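Local coordinates for FixK2 protein (Bradyrhizobium japonicum, PDB 4I2O) that probably binds DNA as a dimeric transcription factor of the CRP/FNR superfamily, with a role in regulating nitrogen fixation, at residues A58-Y72 with A103-R117. The protein carries 1 engineered substitution. Numbering follows the deposited sequence.
Sequences AEYVYQVVTGAVRSY and AAEAIIDTSVRLVKR
Arg70 and Glu105 face each other as a hydrogen-bonded antiparallel pair, and their side chains seal the pairing with a salt bridge. Arg70 CG sits between its backbone N and carbonyl carbon (chi1 56°); from there the extended chain brings the guanidinium edge to the acid, NE and NH2 both donating to Glu105 OE1, each at 3.0 Å. The carboxylate is turned almost perpendicular, its plane 82° from the guanidinium, and OE1 is met by NE nearly along its C-O bond but by NH2 from above its plane. Water 1, in the guanidinium plane, links Arg70 NH1 to Ile107 O, while Asp48 and Asp186 supply further carboxylates. Two residues on, on the same face of the sheet as Arg70, Ala103 CB lies over one face of the Tyr72 ring, 3.9 Å from its centroid, in a CH-pi contact.

Where the chain turns from one sheet to the other, Val65 and Thr66 both face Ser111 in a classic beta bulge, their amides reaching Ser111 O from the same side of its plane. Thr66 OG1 and Ser111 OG hydrogen-bond at 2.6 Å. Thr110 OG1 accepts from Ala68 N (3.0 Å) and donates to Ile108 O, tying both corners together. In the ladder beyond, Leu114 touches two tyrosines with separate methyls, CD1 3.7 Å from Tyr60 CD1 and CD2 3.7 Å from Tyr62 CE1.

A methionine in place of Arg70 would probably leave Glu105, Asp48 and Asp186 as acids without their shared cation. The two ladders form the middle of both sheets of the cyclic-nucleotide-binding-type beta-roll, and Arg70, through Asp186, joins it by charge to the helix-turn-helix domain.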
loop_
_atom_site.group_PDB
_atom_site.type_symbol
_atom_site.label_atom_id
_atom_site.label_comp_id
_atom_site.label_asym_id
_atom_site.label_seq_id
_atom_site.Cartn_x
_atom_site.Cartn_y
_atom_site.Cartn_z
ATOM N N ALA A 58 0.063 9.594 -17.513
ATOM C CA ALA A 58 -0.973 8.565 -17.359
ATOM C C ALA A 58 -2.047 8.813 -18.386
ATOM O O ALA A 58 -3.116 9.286 -18.038
ATOM C CB ALA A 58 -1.591 8.657 -15.950
ATOM N N GLU A 59 -1.758 8.476 -19.639
ATOM C CA GLU A 59 -2.582 8.858 -20.775
ATOM C C GLU A 59 -3.647 7.809 -21.126
ATOM O O GLU A 59 -4.743 8.140 -21.622
ATOM C CB GLU A 59 -1.663 9.079 -21.966
ATOM C CG GLU A 59 -2.322 9.681 -23.174
ATOM C CD GLU A 59 -1.299 10.063 -24.250
ATOM O OE1 GLU A 59 -0.086 10.090 -23.924
ATOM O OE2 GLU A 59 -1.714 10.332 -25.406
ATOM N N TYR A 60 -3.331 6.559 -20.849
ATOM C CA TYR A 60 -4.244 5.454 -21.114
ATOM C C TYR A 60 -4.527 4.637 -19.880
ATOM O O TYR A 60 -3.744 4.659 -18.928
ATOM C CB TYR A 60 -3.687 4.538 -22.220
ATOM C CG TYR A 60 -3.543 5.300 -23.476
ATOM C CD1 TYR A 60 -4.622 5.449 -24.346
ATOM C CD2 TYR A 60 -2.341 5.914 -23.794
ATOM C CE1 TYR A 60 -4.495 6.184 -25.480
ATOM C CE2 TYR A 60 -2.209 6.652 -24.942
ATOM C CZ TYR A 60 -3.285 6.777 -25.776
ATOM O OH TYR A 60 -3.165 7.524 -26.917
ATOM N N VAL A 61 -5.680 3.961 -19.878
ATOM C CA VAL A 61 -6.036 2.983 -18.849
ATOM C C VAL A 61 -6.247 1.685 -19.600
ATOM O O VAL A 61 -6.703 1.710 -20.737
ATOM C CB VAL A 61 -7.312 3.384 -18.105
ATOM C CG1 VAL A 61 -7.618 2.408 -16.971
ATOM C CG2 VAL A 61 -7.134 4.809 -17.508
ATOM N N TYR A 62 -5.938 0.569 -18.954
ATOM C CA TYR A 62 -5.761 -0.728 -19.644
ATOM C C TYR A 62 -6.518 -1.862 -18.949
ATOM O O TYR A 62 -6.701 -1.836 -17.726
ATOM C CB TYR A 62 -4.279 -1.132 -19.573
ATOM C CG TYR A 62 -3.288 -0.099 -20.097
ATOM C CD1 TYR A 62 -2.754 -0.210 -21.377
ATOM C CD2 TYR A 62 -2.895 0.978 -19.317
ATOM C CE1 TYR A 62 -1.840 0.774 -21.883
ATOM C CE2 TYR A 62 -1.988 1.936 -19.793
ATOM C CZ TYR A 62 -1.467 1.826 -21.070
ATOM O OH TYR A 62 -0.556 2.791 -21.503
ATOM N N GLN A 63 -6.916 -2.883 -19.707
ATOM C CA GLN A 63 -7.513 -4.053 -19.087
ATOM C C GLN A 63 -6.848 -5.265 -19.713
ATOM O O GLN A 63 -6.764 -5.360 -20.933
ATOM C CB GLN A 63 -9.031 -4.073 -19.299
ATOM C CG GLN A 63 -9.682 -5.314 -18.709
ATOM C CD GLN A 63 -11.151 -5.384 -19.006
ATOM O OE1 GLN A 63 -11.589 -5.048 -20.123
ATOM N NE2 GLN A 63 -11.941 -5.815 -18.013
ATOM N N VAL A 64 -6.300 -6.167 -18.896
ATOM C CA VAL A 64 -5.733 -7.415 -19.486
ATOM C C VAL A 64 -6.833 -8.259 -20.129
ATOM O O VAL A 64 -7.881 -8.513 -19.514
ATOM C CB VAL A 64 -4.992 -8.217 -18.382
ATOM C CG1 VAL A 64 -4.305 -9.426 -18.940
ATOM C CG2 VAL A 64 -3.959 -7.339 -17.625
ATOM N N VAL A 65 -6.628 -8.676 -21.377
ATOM C CA VAL A 65 -7.539 -9.638 -22.020
ATOM C C VAL A 65 -6.898 -11.017 -21.909
ATOM O O VAL A 65 -7.473 -11.946 -21.320
ATOM C CB VAL A 65 -7.798 -9.286 -23.475
ATOM C CG1 VAL A 65 -8.733 -10.333 -24.127
ATOM C CG2 VAL A 65 -8.409 -7.914 -23.583
ATOM N N THR A 66 -5.694 -11.167 -22.440
ATOM C CA THR A 66 -4.946 -12.410 -22.150
ATOM C C THR A 66 -3.570 -12.075 -21.675
ATOM O O THR A 66 -3.076 -10.990 -21.969
ATOM C CB THR A 66 -4.789 -13.296 -23.390
ATOM O OG1 THR A 66 -4.043 -12.584 -24.404
ATOM C CG2 THR A 66 -6.181 -13.676 -23.997
ATOM N N GLY A 67 -2.949 -13.009 -20.956
ATOM C CA GLY A 67 -1.605 -12.821 -20.426
ATOM C C GLY A 67 -1.547 -12.293 -18.993
ATOM O O GLY A 67 -2.344 -12.682 -18.162
ATOM N N ALA A 68 -0.545 -11.479 -18.689
ATOM C CA ALA A 68 -0.315 -11.059 -17.289
ATOM C C ALA A 68 0.671 -9.913 -17.281
ATOM O O ALA A 68 1.611 -9.887 -18.092
ATOM C CB ALA A 68 0.242 -12.256 -16.450
ATOM N N VAL A 69 0.498 -9.026 -16.305
ATOM C CA VAL A 69 1.301 -7.794 -16.230
ATOM C C VAL A 69 1.809 -7.641 -14.791
ATOM O O VAL A 69 1.101 -7.951 -13.848
ATOM C CB VAL A 69 0.404 -6.588 -16.638
ATOM C CG1 VAL A 69 1.163 -5.224 -16.453
ATOM C CG2 VAL A 69 -0.017 -6.734 -18.142
ATOM N N ARG A 70 3.017 -7.132 -14.621
ATOM C CA ARG A 70 3.464 -6.742 -13.258
ATOM C C ARG A 70 3.645 -5.238 -13.135
ATOM O O ARG A 70 4.159 -4.612 -14.056
ATOM C CB ARG A 70 4.782 -7.471 -12.926
ATOM C CG ARG A 70 5.898 -7.223 -13.969
ATOM C CD ARG A 70 7.281 -7.964 -13.611
ATOM N NE ARG A 70 8.179 -7.803 -14.743
ATOM C CZ ARG A 70 8.461 -8.758 -15.641
ATOM N NH1 ARG A 70 8.068 -10.021 -15.495
ATOM N NH2 ARG A 70 9.222 -8.462 -16.680
ATOM N N SER A 71 3.231 -4.662 -12.001
ATOM C CA SER A 71 3.418 -3.240 -11.708
ATOM C C SER A 71 4.438 -3.198 -10.586
ATOM O O SER A 71 4.287 -3.955 -9.625
ATOM C CB SER A 71 2.106 -2.566 -11.183
ATOM O OG SER A 71 1.177 -2.366 -12.258
ATOM N N TYR A 72 5.454 -2.335 -10.712
ATOM C CA TYR A 72 6.554 -2.330 -9.745
ATOM C C TYR A 72 7.247 -0.990 -9.611
ATOM O O TYR A 72 7.075 -0.050 -10.438
ATOM C CB TYR A 72 7.578 -3.387 -10.165
ATOM C CG TYR A 72 8.163 -3.071 -11.477
ATOM C CD1 TYR A 72 9.305 -2.278 -11.579
ATOM C CD2 TYR A 72 7.520 -3.490 -12.656
ATOM C CE1 TYR A 72 9.829 -1.938 -12.824
ATOM C CE2 TYR A 72 8.015 -3.157 -13.872
ATOM C CZ TYR A 72 9.154 -2.385 -13.960
ATOM O OH TYR A 72 9.626 -2.072 -15.202
ATOM N N ALA A 103 5.761 1.458 -12.690
ATOM C CA ALA A 103 5.998 0.997 -14.067
ATOM C C ALA A 103 5.171 -0.269 -14.256
ATOM O O ALA A 103 4.774 -0.894 -13.273
ATOM C CB ALA A 103 7.477 0.704 -14.257
ATOM N N ALA A 104 4.922 -0.680 -15.519
ATOM C CA ALA A 104 4.136 -1.896 -15.759
ATOM C C ALA A 104 4.800 -2.559 -16.915
ATOM O O ALA A 104 5.178 -1.872 -17.887
ATOM C CB ALA A 104 2.645 -1.556 -16.162
ATOM N N GLU A 105 4.940 -3.878 -16.822
ATOM C CA GLU A 105 5.599 -4.670 -17.871
ATOM C C GLU A 105 4.819 -5.924 -18.093
ATOM O O GLU A 105 4.305 -6.518 -17.163
ATOM C CB GLU A 105 7.015 -5.120 -17.423
ATOM C CG GLU A 105 8.139 -4.161 -17.693
ATOM C CD GLU A 105 9.475 -4.623 -17.100
ATOM O OE1 GLU A 105 9.464 -5.476 -16.171
ATOM O OE2 GLU A 105 10.531 -4.082 -17.530
ATOM N N ALA A 106 4.781 -6.386 -19.347
ATOM C CA ALA A 106 4.180 -7.689 -19.625
ATOM C C ALA A 106 5.056 -8.795 -19.050
ATOM O O ALA A 106 6.251 -8.807 -19.275
ATOM C CB ALA A 106 4.008 -7.901 -21.140
ATOM N N ILE A 107 4.443 -9.738 -18.325
ATOM C CA ILE A 107 5.169 -10.893 -17.760
ATOM C C ILE A 107 5.350 -11.966 -18.828
ATOM O O ILE A 107 6.384 -12.665 -18.865
ATOM C CB ILE A 107 4.425 -11.474 -16.573
ATOM C CG1 ILE A 107 4.369 -10.422 -15.460
ATOM C CG2 ILE A 107 5.144 -12.699 -16.004
ATOM C CD1 ILE A 107 3.345 -10.817 -14.366
ATOM N N ILE A 108 4.341 -12.069 -19.698
ATOM C CA ILE A 108 4.329 -13.027 -20.845
ATOM C C ILE A 108 3.646 -12.269 -21.961
ATOM O O ILE A 108 3.097 -11.210 -21.720
ATOM C CB ILE A 108 3.513 -14.312 -20.521
ATOM C CG1 ILE A 108 2.162 -13.967 -19.866
ATOM C CG2 ILE A 108 4.320 -15.252 -19.578
ATOM C CD1 ILE A 108 1.224 -15.179 -19.692
ATOM N N ASP A 109 3.720 -12.769 -23.203
ATOM C CA ASP A 109 2.935 -12.087 -24.254
ATOM C C ASP A 109 1.522 -11.793 -23.759
ATOM O O ASP A 109 0.862 -12.716 -23.224
ATOM C CB ASP A 109 2.840 -12.977 -25.518
ATOM C CG ASP A 109 4.156 -13.116 -26.238
ATOM O OD1 ASP A 109 5.106 -12.442 -25.828
ATOM O OD2 ASP A 109 4.248 -13.885 -27.235
ATOM N N THR A 110 1.045 -10.549 -23.961
ATOM C CA THR A 110 -0.201 -10.095 -23.311
ATOM C C THR A 110 -1.003 -9.261 -24.289
ATOM O O THR A 110 -0.423 -8.446 -25.030
ATOM C CB THR A 110 0.168 -9.242 -22.101
ATOM O OG1 THR A 110 0.710 -10.139 -21.102
ATOM C CG2 THR A 110 -1.065 -8.542 -21.469
ATOM N N SER A 111 -2.326 -9.472 -24.310
ATOM C CA SER A 111 -3.205 -8.575 -25.073
ATOM C C SER A 111 -4.045 -7.761 -24.086
ATOM O O SER A 111 -4.474 -8.261 -23.054
ATOM C CB SER A 111 -4.101 -9.358 -26.043
ATOM O OG SER A 111 -4.855 -10.354 -25.362
ATOM N N VAL A 112 -4.204 -6.476 -24.379
ATOM C CA VAL A 112 -4.973 -5.625 -23.496
ATOM C C VAL A 112 -6.038 -4.902 -24.330
ATOM O O VAL A 112 -5.979 -4.839 -25.580
ATOM C CB VAL A 112 -4.085 -4.576 -22.813
ATOM C CG1 VAL A 112 -3.023 -5.281 -21.895
ATOM C CG2 VAL A 112 -3.447 -3.663 -23.878
ATOM N N ARG A 113 -7.019 -4.351 -23.639
ATOM C CA ARG A 113 -7.883 -3.322 -24.259
ATOM C C ARG A 113 -7.477 -2.013 -23.567
ATOM O O ARG A 113 -7.073 -2.022 -22.389
ATOM C CB ARG A 113 -9.355 -3.616 -23.987
ATOM C CG ARG A 113 -9.835 -4.949 -24.563
ATOM C CD ARG A 113 -11.339 -5.198 -24.441
ATOM N NE ARG A 113 -11.948 -4.643 -23.233
ATOM C CZ ARG A 113 -13.258 -4.694 -22.976
ATOM N NH1 ARG A 113 -14.084 -5.286 -23.838
ATOM N NH2 ARG A 113 -13.754 -4.159 -21.859
ATOM N N LEU A 114 -7.546 -0.875 -24.260
ATOM C CA LEU A 114 -7.235 0.377 -23.553
ATOM C C LEU A 114 -8.142 1.505 -23.995
ATOM O O LEU A 114 -8.697 1.448 -25.070
ATOM C CB LEU A 114 -5.763 0.780 -23.695
ATOM C CG LEU A 114 -5.188 0.803 -25.118
ATOM C CD1 LEU A 114 -5.442 2.108 -25.792
ATOM C CD2 LEU A 114 -3.702 0.533 -25.056
ATOM N N VAL A 115 -8.278 2.523 -23.146
ATOM C CA VAL A 115 -9.122 3.671 -23.439
ATOM C C VAL A 115 -8.334 4.894 -23.043
ATOM O O VAL A 115 -7.476 4.809 -22.182
ATOM C CB VAL A 115 -10.431 3.640 -22.621
ATOM C CG1 VAL A 115 -11.338 2.493 -23.098
ATOM C CG2 VAL A 115 -10.136 3.475 -21.192
ATOM N N LYS A 116 -8.606 6.033 -23.670
ATOM C CA LYS A 116 -7.917 7.233 -23.226
ATOM C C LYS A 116 -8.429 7.636 -21.849
ATOM O O LYS A 116 -9.634 7.610 -21.587
ATOM C CB LYS A 116 -8.091 8.410 -24.175
ATOM C CG LYS A 116 -7.588 8.151 -25.561
ATOM C CD LYS A 116 -7.467 9.446 -26.365
ATOM C CE LYS A 116 -7.128 9.119 -27.819
ATOM N NZ LYS A 116 -8.187 8.273 -28.451
ATOM N N ARG A 117 -7.489 7.977 -20.983
ATOM C CA ARG A 117 -7.815 8.552 -19.686
ATOM C C ARG A 117 -8.757 9.769 -19.844
ATOM O O ARG A 117 -9.715 9.931 -19.082
ATOM C CB ARG A 117 -6.525 8.920 -18.968
ATOM C CG ARG A 117 -6.697 9.628 -17.638
ATOM C CD ARG A 117 -7.508 8.842 -16.618
ATOM N NE ARG A 117 -7.513 9.541 -15.322
ATOM C CZ ARG A 117 -8.115 10.716 -15.098
ATOM N NH1 ARG A 117 -8.748 11.365 -16.076
ATOM N NH2 ARG A 117 -8.076 11.265 -13.893
HETATM O O HOH W 1 8.710 -12.041 -17.661
#